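Local coordinates for protein esterase A (Caulobacter crescentus, PDB 5GKV) that probably acts as a serine hydrolase of the penicillin-binding protein and beta-lactamase family, perhaps cleaving ester substrates, at residues R304-D309 with P313-W318; F329-T334 with C347-P352; Y176-I181 with R188-A193. All blocks are in the same frame, centred on the assembly; numbering follows the deposited sequence.

Contact 1: R304-D309 with P313-W318; sequences RLRGRD and PYEISW
R304-D309 and P313-W318 form the arms of a beta hairpin, running antiparallel with end-to-end directions 173° apart. R304 N to W318 O (2.7 Å) and W318 N to L305 O (3.0 Å) tie one end, G307 and I316 bond mutually, and D309 N reaches Y314 O at 3.0 Å toward the turn. The first arm turns a corner at G307, which takes a phi of 152°, a backbone conformation open to glycine.

One face carries R306, R308, E315 and S317. The R306 chain, extended from CG to NE, lies across E315 and sets its guanidinium edge against the carboxylate; NE to OE2 is a salt bridge, although the modelled 2.4 Å is too short to trust, and NH2 adds a weak bond to the same oxygen. R308 bends at its second torsion, laying its guanidinium plane over the backbone between Y314 and E315. On the other face L305 CD2 packs on W318 CB at 4.1 Å. The indole NE1 of W318 makes a weak bond to D309 OD1 (3.3 Å), which lies at the ring edge, with carboxylate and ring planes 63° apart.

D309 OD1 also bonds S167 OG, and OD2 accepts from the backbone N of V311, L312 and Y169, the last probably the tyrosine of the family's Y-x-N motif. This buried carboxylate thus closes the hairpin turn and joins it to the loop before helix 173-186, while the dense set of donors would probably favour its ionised form; the R306-E315 pair lies nearer the solvent.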
loop_
_atom_site.group_PDB
_atom_site.type_symbol
_atom_site.label_atom_id
_atom_site.label_comp_id
_atom_site.label_asym_id
_atom_site.label_seq_id
_atom_site.Cartn_x
_atom_site.Cartn_y
_atom_site.Cartn_z
ATOM N N ARG A 304 11.999 -12.229 -0.316
ATOM C CA ARG A 304 13.359 -11.719 -0.399
ATOM C C ARG A 304 14.109 -11.925 0.907
ATOM O O ARG A 304 15.273 -12.354 0.899
ATOM C CB ARG A 304 13.338 -10.233 -0.762
ATOM C CG ARG A 304 13.461 -9.947 -2.258
ATOM C CD ARG A 304 12.517 -10.802 -3.068
ATOM N NE ARG A 304 12.619 -10.559 -4.506
ATOM C CZ ARG A 304 11.627 -10.756 -5.366
ATOM N NH1 ARG A 304 10.432 -11.188 -4.933
ATOM N NH2 ARG A 304 11.826 -10.519 -6.661
ATOM N N LEU A 305 13.460 -11.621 2.028
ATOM C CA LEU A 305 14.033 -11.874 3.341
ATOM C C LEU A 305 12.916 -11.838 4.373
ATOM O O LEU A 305 11.815 -11.334 4.113
ATOM C CB LEU A 305 15.122 -10.866 3.698
ATOM C CG LEU A 305 14.709 -9.505 4.236
ATOM C CD1 LEU A 305 15.944 -8.821 4.846
ATOM C CD2 LEU A 305 14.064 -8.643 3.151
ATOM N N ARG A 306 13.232 -12.364 5.559
ATOM C CA ARG A 306 12.272 -12.494 6.644
ATOM C C ARG A 306 12.992 -12.344 7.975
ATOM O O ARG A 306 14.113 -12.828 8.136
ATOM C CB ARG A 306 11.553 -13.844 6.574
ATOM C CG ARG A 306 10.632 -14.099 7.745
ATOM C CD ARG A 306 9.902 -15.407 7.595
ATOM N NE ARG A 306 9.345 -15.829 8.874
ATOM C CZ ARG A 306 8.533 -16.864 9.030
ATOM N NH1 ARG A 306 8.160 -17.572 7.974
ATOM N NH2 ARG A 306 8.085 -17.176 10.242
ATOM N N GLY A 307 12.348 -11.681 8.915
ATOM C CA GLY A 307 12.931 -11.457 10.224
ATOM C C GLY A 307 12.374 -10.183 10.817
ATOM O O GLY A 307 11.500 -9.528 10.242
ATOM N N ARG A 308 12.892 -9.852 12.003
ATOM C CA ARG A 308 12.477 -8.637 12.694
ATOM C C ARG A 308 12.837 -7.406 11.874
ATOM O O ARG A 308 13.995 -7.207 11.504
ATOM C CB ARG A 308 13.150 -8.531 14.067
ATOM C CG ARG A 308 12.265 -7.845 15.094
ATOM C CD ARG A 308 11.256 -8.867 15.602
ATOM N NE ARG A 308 10.095 -8.274 16.254
ATOM C CZ ARG A 308 9.010 -8.971 16.573
ATOM N NH1 ARG A 308 8.958 -10.271 16.288
ATOM N NH2 ARG A 308 7.985 -8.376 17.172
ATOM N N ASP A 309 11.851 -6.559 11.624
ATOM C CA ASP A 309 12.112 -5.337 10.886
ATOM C C ASP A 309 12.688 -4.288 11.824
ATOM O O ASP A 309 12.288 -4.191 12.988
ATOM C CB ASP A 309 10.827 -4.826 10.231
ATOM C CG ASP A 309 11.088 -3.761 9.187
ATOM O OD1 ASP A 309 11.234 -4.114 8.000
ATOM O OD2 ASP A 309 11.114 -2.567 9.549
ATOM N N PRO A 313 7.613 -2.821 14.171
ATOM C CA PRO A 313 7.881 -3.735 15.298
ATOM C C PRO A 313 7.233 -5.106 15.114
ATOM O O PRO A 313 6.375 -5.532 15.905
ATOM C CB PRO A 313 7.305 -2.960 16.493
ATOM C CG PRO A 313 6.190 -2.146 15.918
ATOM C CD PRO A 313 6.657 -1.751 14.520
ATOM N N TYR A 314 7.668 -5.819 14.073
ATOM C CA TYR A 314 7.092 -7.097 13.678
ATOM C C TYR A 314 8.143 -7.932 12.972
ATOM O O TYR A 314 9.074 -7.399 12.357
ATOM C CB TYR A 314 5.904 -6.946 12.706
ATOM C CG TYR A 314 4.736 -6.114 13.202
ATOM C CD1 TYR A 314 3.607 -6.712 13.757
ATOM C CD2 TYR A 314 4.744 -4.736 13.064
ATOM C CE1 TYR A 314 2.534 -5.941 14.194
ATOM C CE2 TYR A 314 3.688 -3.964 13.488
ATOM C CZ TYR A 314 2.582 -4.570 14.055
ATOM O OH TYR A 314 1.530 -3.780 14.471
ATOM N N GLU A 315 7.959 -9.248 13.027
ATOM C CA GLU A 315 8.599 -10.135 12.068
ATOM C C GLU A 315 7.844 -10.031 10.743
ATOM O O GLU A 315 6.631 -10.266 10.699
ATOM C CB GLU A 315 8.604 -11.579 12.572
ATOM C CG GLU A 315 9.669 -12.425 11.893
ATOM C CD GLU A 315 9.392 -13.928 11.904
ATOM O OE1 GLU A 315 8.809 -14.452 12.884
ATOM O OE2 GLU A 315 9.770 -14.591 10.913
ATOM N N ILE A 316 8.549 -9.662 9.673
ATOM C CA ILE A 316 7.947 -9.460 8.357
ATOM C C ILE A 316 8.686 -10.300 7.327
ATOM O O ILE A 316 9.923 -10.386 7.340
ATOM C CB ILE A 316 7.949 -7.967 7.944
ATOM C CG1 ILE A 316 7.165 -7.141 8.967
ATOM C CG2 ILE A 316 7.390 -7.777 6.507
ATOM C CD1 ILE A 316 7.243 -5.623 8.737
ATOM N N SER A 317 7.916 -10.932 6.445
ATOM C CA SER A 317 8.425 -11.573 5.241
ATOM C C SER A 317 8.113 -10.628 4.083
ATOM O O SER A 317 6.943 -10.371 3.786
ATOM C CB SER A 317 7.767 -12.939 5.042
ATOM O OG SER A 317 8.089 -13.527 3.786
ATOM N N TRP A 318 9.154 -10.092 3.453
ATOM C CA TRP A 318 9.007 -9.137 2.357
ATOM C C TRP A 318 9.204 -9.823 1.013
ATOM O O TRP A 318 10.201 -10.531 0.819
ATOM C CB TRP A 318 10.029 -8.004 2.476
ATOM C CG TRP A 318 9.758 -6.990 3.543
ATOM C CD1 TRP A 318 10.489 -6.777 4.680
ATOM C CD2 TRP A 318 8.704 -6.017 3.550
ATOM N NE1 TRP A 318 9.946 -5.742 5.398
ATOM C CE2 TRP A 318 8.847 -5.258 4.725
ATOM C CE3 TRP A 318 7.646 -5.720 2.669
ATOM C CZ2 TRP A 318 7.971 -4.224 5.058
ATOM C CZ3 TRP A 318 6.775 -4.694 3.000
ATOM C CH2 TRP A 318 6.943 -3.953 4.182
#

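Contact 2: F329-T334 with C347-P352; sequences FYYGPT and CAFADP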
loop_
_atom_site.group_PDB
_atom_site.type_symbol
_atom_site.label_atom_id
_atom_site.label_comp_id
_atom_site.label_asym_id
_atom_site.label_seq_id
_atom_site.Cartn_x
_atom_site.Cartn_y
_atom_site.Cartn_z
ATOM N N PHE A 329 -0.282 -13.396 9.503
ATOM C CA PHE A 329 -1.587 -13.843 9.007
ATOM C C PHE A 329 -2.668 -12.779 9.184
ATOM O O PHE A 329 -3.837 -13.085 9.435
ATOM C CB PHE A 329 -1.988 -15.170 9.662
ATOM C CG PHE A 329 -1.065 -16.292 9.294
ATOM C CD1 PHE A 329 -1.263 -17.003 8.119
ATOM C CD2 PHE A 329 0.035 -16.591 10.091
ATOM C CE1 PHE A 329 -0.383 -18.021 7.746
ATOM C CE2 PHE A 329 0.919 -17.607 9.724
ATOM C CZ PHE A 329 0.707 -18.320 8.555
ATOM N N TYR A 330 -2.286 -11.518 9.013
ATOM C CA TYR A 330 -3.276 -10.454 9.035
ATOM C C TYR A 330 -4.127 -10.412 7.774
ATOM O O TYR A 330 -5.133 -9.697 7.766
ATOM C CB TYR A 330 -2.590 -9.106 9.241
ATOM C CG TYR A 330 -1.899 -8.989 10.578
ATOM C CD1 TYR A 330 -2.484 -9.497 11.745
ATOM C CD2 TYR A 330 -0.668 -8.354 10.681
ATOM C CE1 TYR A 330 -1.846 -9.369 12.975
ATOM C CE2 TYR A 330 -0.027 -8.226 11.899
ATOM C CZ TYR A 330 -0.613 -8.728 13.034
ATOM O OH TYR A 330 0.045 -8.579 14.231
ATOM N N TYR A 331 -3.753 -11.143 6.714
ATOM C CA TYR A 331 -4.550 -11.217 5.493
ATOM C C TYR A 331 -5.241 -12.572 5.348
ATOM O O TYR A 331 -5.536 -13.007 4.233
ATOM C CB TYR A 331 -3.708 -10.932 4.245
ATOM C CG TYR A 331 -2.923 -9.641 4.286
ATOM C CD1 TYR A 331 -3.455 -8.487 4.870
ATOM C CD2 TYR A 331 -1.655 -9.574 3.735
ATOM C CE1 TYR A 331 -2.722 -7.308 4.912
ATOM C CE2 TYR A 331 -0.913 -8.408 3.768
ATOM C CZ TYR A 331 -1.450 -7.282 4.349
ATOM O OH TYR A 331 -0.695 -6.140 4.371
ATOM N N GLY A 332 -5.534 -13.232 6.453
ATOM C CA GLY A 332 -6.208 -14.509 6.399
ATOM C C GLY A 332 -5.248 -15.670 6.583
ATOM O O GLY A 332 -4.084 -15.487 6.941
ATOM N N PRO A 333 -5.719 -16.889 6.302
ATOM C CA PRO A 333 -4.956 -18.098 6.668
ATOM C C PRO A 333 -3.863 -18.527 5.693
ATOM O O PRO A 333 -3.076 -19.421 6.038
ATOM C CB PRO A 333 -6.045 -19.170 6.729
ATOM C CG PRO A 333 -7.007 -18.729 5.640
ATOM C CD PRO A 333 -7.044 -17.214 5.753
ATOM N N THR A 334 -3.772 -17.959 4.500
ATOM C CA THR A 334 -2.833 -18.461 3.503
ATOM C C THR A 334 -1.468 -17.807 3.688
ATOM O O THR A 334 -1.331 -16.588 3.530
ATOM C CB THR A 334 -3.366 -18.208 2.098
ATOM O OG1 THR A 334 -4.674 -18.783 1.992
ATOM C CG2 THR A 334 -2.466 -18.847 1.066
ATOM N N CYS A 347 -6.075 -1.841 4.209
ATOM C CA CYS A 347 -5.227 -2.884 3.642
ATOM C C CYS A 347 -5.837 -3.373 2.339
ATOM O O CYS A 347 -7.027 -3.175 2.071
ATOM C CB CYS A 347 -5.044 -4.064 4.609
ATOM S SG CYS A 347 -6.539 -5.108 4.762
ATOM N N ALA A 348 -5.004 -4.040 1.542
ATOM C CA ALA A 348 -5.471 -4.765 0.369
ATOM C C ALA A 348 -4.579 -5.985 0.195
ATOM O O ALA A 348 -3.366 -5.902 0.415
ATOM C CB ALA A 348 -5.452 -3.889 -0.884
ATOM N N PHE A 349 -5.177 -7.118 -0.175
ATOM C CA PHE A 349 -4.391 -8.343 -0.275
ATOM C C PHE A 349 -4.903 -9.206 -1.419
ATOM O O PHE A 349 -6.055 -9.089 -1.855
ATOM C CB PHE A 349 -4.446 -9.143 1.031
ATOM C CG PHE A 349 -5.789 -9.792 1.265
ATOM C CD1 PHE A 349 -6.847 -9.054 1.786
ATOM C CD2 PHE A 349 -6.006 -11.117 0.910
ATOM C CE1 PHE A 349 -8.103 -9.643 1.973
ATOM C CE2 PHE A 349 -7.262 -11.711 1.092
ATOM C CZ PHE A 349 -8.298 -10.980 1.628
ATOM N N ALA A 350 -4.039 -10.131 -1.848
ATOM C CA ALA A 350 -4.352 -11.143 -2.845
ATOM C C ALA A 350 -3.942 -12.510 -2.318
ATOM O O ALA A 350 -2.918 -12.637 -1.643
ATOM C CB ALA A 350 -3.623 -10.878 -4.175
ATOM N N ASP A 351 -4.726 -13.530 -2.647
ATOM C CA ASP A 351 -4.418 -14.912 -2.286
ATOM C C ASP A 351 -4.484 -15.729 -3.569
ATOM O O ASP A 351 -5.562 -16.183 -3.977
ATOM C CB ASP A 351 -5.388 -15.424 -1.224
ATOM C CG ASP A 351 -5.131 -16.866 -0.827
ATOM O OD1 ASP A 351 -4.262 -17.546 -1.448
ATOM O OD2 ASP A 351 -5.830 -17.326 0.102
ATOM N N PRO A 352 -3.349 -15.917 -4.253
ATOM C CA PRO A 352 -3.387 -16.685 -5.510
ATOM C C PRO A 352 -3.743 -18.141 -5.301
ATOM O O PRO A 352 -4.244 -18.770 -6.237
ATOM C CB PRO A 352 -1.963 -16.540 -6.067
ATOM C CG PRO A 352 -1.425 -15.310 -5.418
ATOM C CD PRO A 352 -2.043 -15.284 -4.031
#
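D351 OD2 is gripped by two hydroxyls: T334 OG1 donates to it at 2.7 Å, and Y383 OH of helix 373-384 is its second partner. The threonine oxygen comes from above the carboxylate plane, 38° out of it, and T334 CG2 lies 3.4 Å from D351 OD1. That second carboxylate oxygen accepts from R354 N, so the end of strand 347-351 is tied to the turn that follows it.

Further along, Y331 closes over the strand. A type I turn from F329 to G332 brings its ring down on F349, whose CB sits over the ring face 4.0 Å from the centroid, a CH-pi contact. The two rings are nearly parallel, planes at 8°, but slid so far apart that they barely overlap. F349 gets there with CG wedged between its backbone N and carbonyl carbon (chi1 72°), which turns one ring face to Y331 O; F349 CE2 is 3.8 Å from Y331 O. C347 CB touches Y331 CE1 at 4.0 Å.

Y331 OH bonds S341 OG on the adjoining strand 338-341. The loop is therefore fastened to the central sheet by apolar cover in the middle and buried polar bonds at both ends, with the aspartate probably ionised among its donors.

Contact 3: Y176-I181 with R188-A193; sequences YLAGEI and RTMGTA
The start of helix 190-202 packs against the flank of helix 173-186, two consecutive helices joined by a short loop; between these two segments the contact rests on M190 and one bridging water. M190 points toward the earlier helix with CG anti to its carbonyl carbon (chi1 -84°) and its chain extended beyond, so that the thioether runs along the A178-G179 backbone. SD lies 4.0 Å from G179 CA. The terminal methyl CE goes one step further, meeting A178 CB at 3.8 Å and A178 O at 3.4 Å.

Alongside, the water accepts from M190 N at 2.9 Å and donates to G179 O at 3.0 Å. It thereby serves a first-turn amide that has no carbonyl of its own helix to bond. T189 is the N-cap: its OG1 accepts from T192 N at 3.1 Å with an N-H...O angle of 154°. E260 reinforces this end, binding T189 OG1 and G191 N.

M190 also touches F182 of helix 173-186 and A86, L89 and I90 of helix 82-95, so three helices meet around its side chain. Polar groups at the helix start are met by water, threonine and a carboxylate, the last probably favoured by the helix dipole, while the thioether and its methyl meet the apolar side.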
loop_
_atom_site.group_PDB
_atom_site.type_symbol
_atom_site.label_atom_id
_atom_site.label_comp_id
_atom_site.label_asym_id
_atom_site.label_seq_id
_atom_site.Cartn_x
_atom_site.Cartn_y
_atom_site.Cartn_z
ATOM N N TYR A 176 9.526 7.191 -3.480
ATOM C CA TYR A 176 10.435 7.884 -4.375
ATOM C C TYR A 176 11.428 6.915 -5.002
ATOM O O TYR A 176 11.766 7.054 -6.184
ATOM C CB TYR A 176 11.146 9.010 -3.620
ATOM C CG TYR A 176 10.178 10.035 -3.066
ATOM C CD1 TYR A 176 9.532 9.829 -1.840
ATOM C CD2 TYR A 176 9.885 11.207 -3.777
ATOM C CE1 TYR A 176 8.641 10.760 -1.335
ATOM C CE2 TYR A 176 8.995 12.149 -3.274
ATOM C CZ TYR A 176 8.375 11.920 -2.051
ATOM O OH TYR A 176 7.480 12.838 -1.535
ATOM N N LEU A 177 11.878 5.909 -4.244
ATOM C CA LEU A 177 12.736 4.880 -4.822
ATOM C C LEU A 177 12.011 4.129 -5.936
ATOM O O LEU A 177 12.499 4.052 -7.071
ATOM C CB LEU A 177 13.208 3.905 -3.742
ATOM C CG LEU A 177 14.093 4.462 -2.624
ATOM C CD1 LEU A 177 14.540 3.332 -1.685
ATOM C CD2 LEU A 177 15.282 5.205 -3.215
ATOM N N ALA A 178 10.845 3.555 -5.614
ATOM C CA ALA A 178 10.047 2.847 -6.611
ATOM C C ALA A 178 9.623 3.777 -7.741
ATOM O O ALA A 178 9.689 3.404 -8.918
ATOM C CB ALA A 178 8.814 2.217 -5.956
ATOM N N GLY A 179 9.183 4.991 -7.399
ATOM C CA GLY A 179 8.641 5.883 -8.410
ATOM C C GLY A 179 9.693 6.330 -9.405
ATOM O O GLY A 179 9.412 6.473 -10.598
ATOM N N GLU A 180 10.916 6.558 -8.932
ATOM C CA GLU A 180 11.941 7.102 -9.813
ATOM C C GLU A 180 12.521 6.011 -10.701
ATOM O O GLU A 180 12.809 6.257 -11.875
ATOM C CB GLU A 180 13.029 7.799 -8.980
ATOM C CG GLU A 180 14.158 8.433 -9.779
ATOM C CD GLU A 180 13.722 9.601 -10.646
ATOM O OE1 GLU A 180 12.527 9.969 -10.629
ATOM O OE2 GLU A 180 14.592 10.148 -11.363
ATOM N N ILE A 181 12.680 4.800 -10.166
ATOM C CA ILE A 181 13.024 3.654 -11.005
ATOM C C ILE A 181 11.988 3.498 -12.111
ATOM O O ILE A 181 12.324 3.388 -13.302
ATOM C CB ILE A 181 13.131 2.378 -10.152
ATOM C CG1 ILE A 181 14.311 2.466 -9.161
ATOM C CG2 ILE A 181 13.267 1.138 -11.046
ATOM C CD1 ILE A 181 14.284 1.352 -8.133
ATOM N N ARG A 188 6.832 7.506 -17.969
ATOM C CA ARG A 188 5.738 8.195 -17.300
ATOM C C ARG A 188 5.879 8.059 -15.782
ATOM O O ARG A 188 6.564 7.170 -15.278
ATOM C CB ARG A 188 4.386 7.611 -17.731
ATOM C CG ARG A 188 4.096 7.627 -19.237
ATOM C CD ARG A 188 2.937 6.685 -19.593
ATOM N NE ARG A 188 3.271 5.283 -19.339
ATOM C CZ ARG A 188 2.404 4.281 -19.441
ATOM N NH1 ARG A 188 1.148 4.530 -19.784
ATOM N NH2 ARG A 188 2.788 3.036 -19.197
ATOM N N THR A 189 5.200 8.940 -15.053
ATOM C CA THR A 189 5.107 8.735 -13.612
ATOM C C THR A 189 4.271 7.493 -13.319
ATOM O O THR A 189 3.492 7.031 -14.157
ATOM C CB THR A 189 4.470 9.937 -12.916
ATOM O OG1 THR A 189 3.092 10.045 -13.310
ATOM C CG2 THR A 189 5.222 11.231 -13.222
ATOM N N MET A 190 4.408 6.962 -12.096
ATOM C CA MET A 190 3.574 5.827 -11.719
ATOM C C MET A 190 2.092 6.171 -11.820
ATOM O O MET A 190 1.296 5.370 -12.321
ATOM C CB MET A 190 3.900 5.357 -10.301
ATOM C CG MET A 190 5.075 4.421 -10.229
ATOM S SD MET A 190 5.221 3.749 -8.563
ATOM C CE MET A 190 6.397 2.453 -8.889
ATOM N N GLY A 191 1.698 7.348 -11.330
ATOM C CA GLY A 191 0.282 7.676 -11.307
ATOM C C GLY A 191 -0.288 7.798 -12.706
ATOM O O GLY A 191 -1.426 7.404 -12.959
ATOM N N THR A 192 0.509 8.321 -13.640
ATOM C CA THR A 192 0.042 8.469 -15.019
ATOM C C THR A 192 -0.091 7.115 -15.697
ATOM O O THR A 192 -1.105 6.828 -16.344
ATOM C CB THR A 192 0.994 9.359 -15.815
ATOM O OG1 THR A 192 1.007 10.668 -15.241
ATOM C CG2 THR A 192 0.523 9.444 -17.275
ATOM N N ALA A 193 0.927 6.268 -15.556
ATOM C CA ALA A 193 0.843 4.934 -16.135
ATOM C C ALA A 193 -0.292 4.136 -15.511
ATOM O O ALA A 193 -1.029 3.441 -16.220
ATOM C CB ALA A 193 2.166 4.200 -15.966
HETATM O O HOH W 1 6.709 7.753 -10.612
#

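Contacts 1 and 2, with centres 16 Å apart, touch through Y314 CE1 and Y330 OH at 3.6 Å. Contact 3 stands 25 Å from each, centre to centre, its nearest atoms about 11 Å from contact 1 and about 15 Å from contact 2. Indirect routes lead to the probable active site, which in this family lies between the central sheet and a helical region. D309 takes the backbone N of Y169, probably the tyrosine of the Y-x-N motif; Y331 holds S341, in an H-S-G sequence probably equivalent to the KTG motif; and M190 packs on helix 82-95, near whose start lies an S-T-T-K sequence, probably the S-x-x-K motif with the nucleophile.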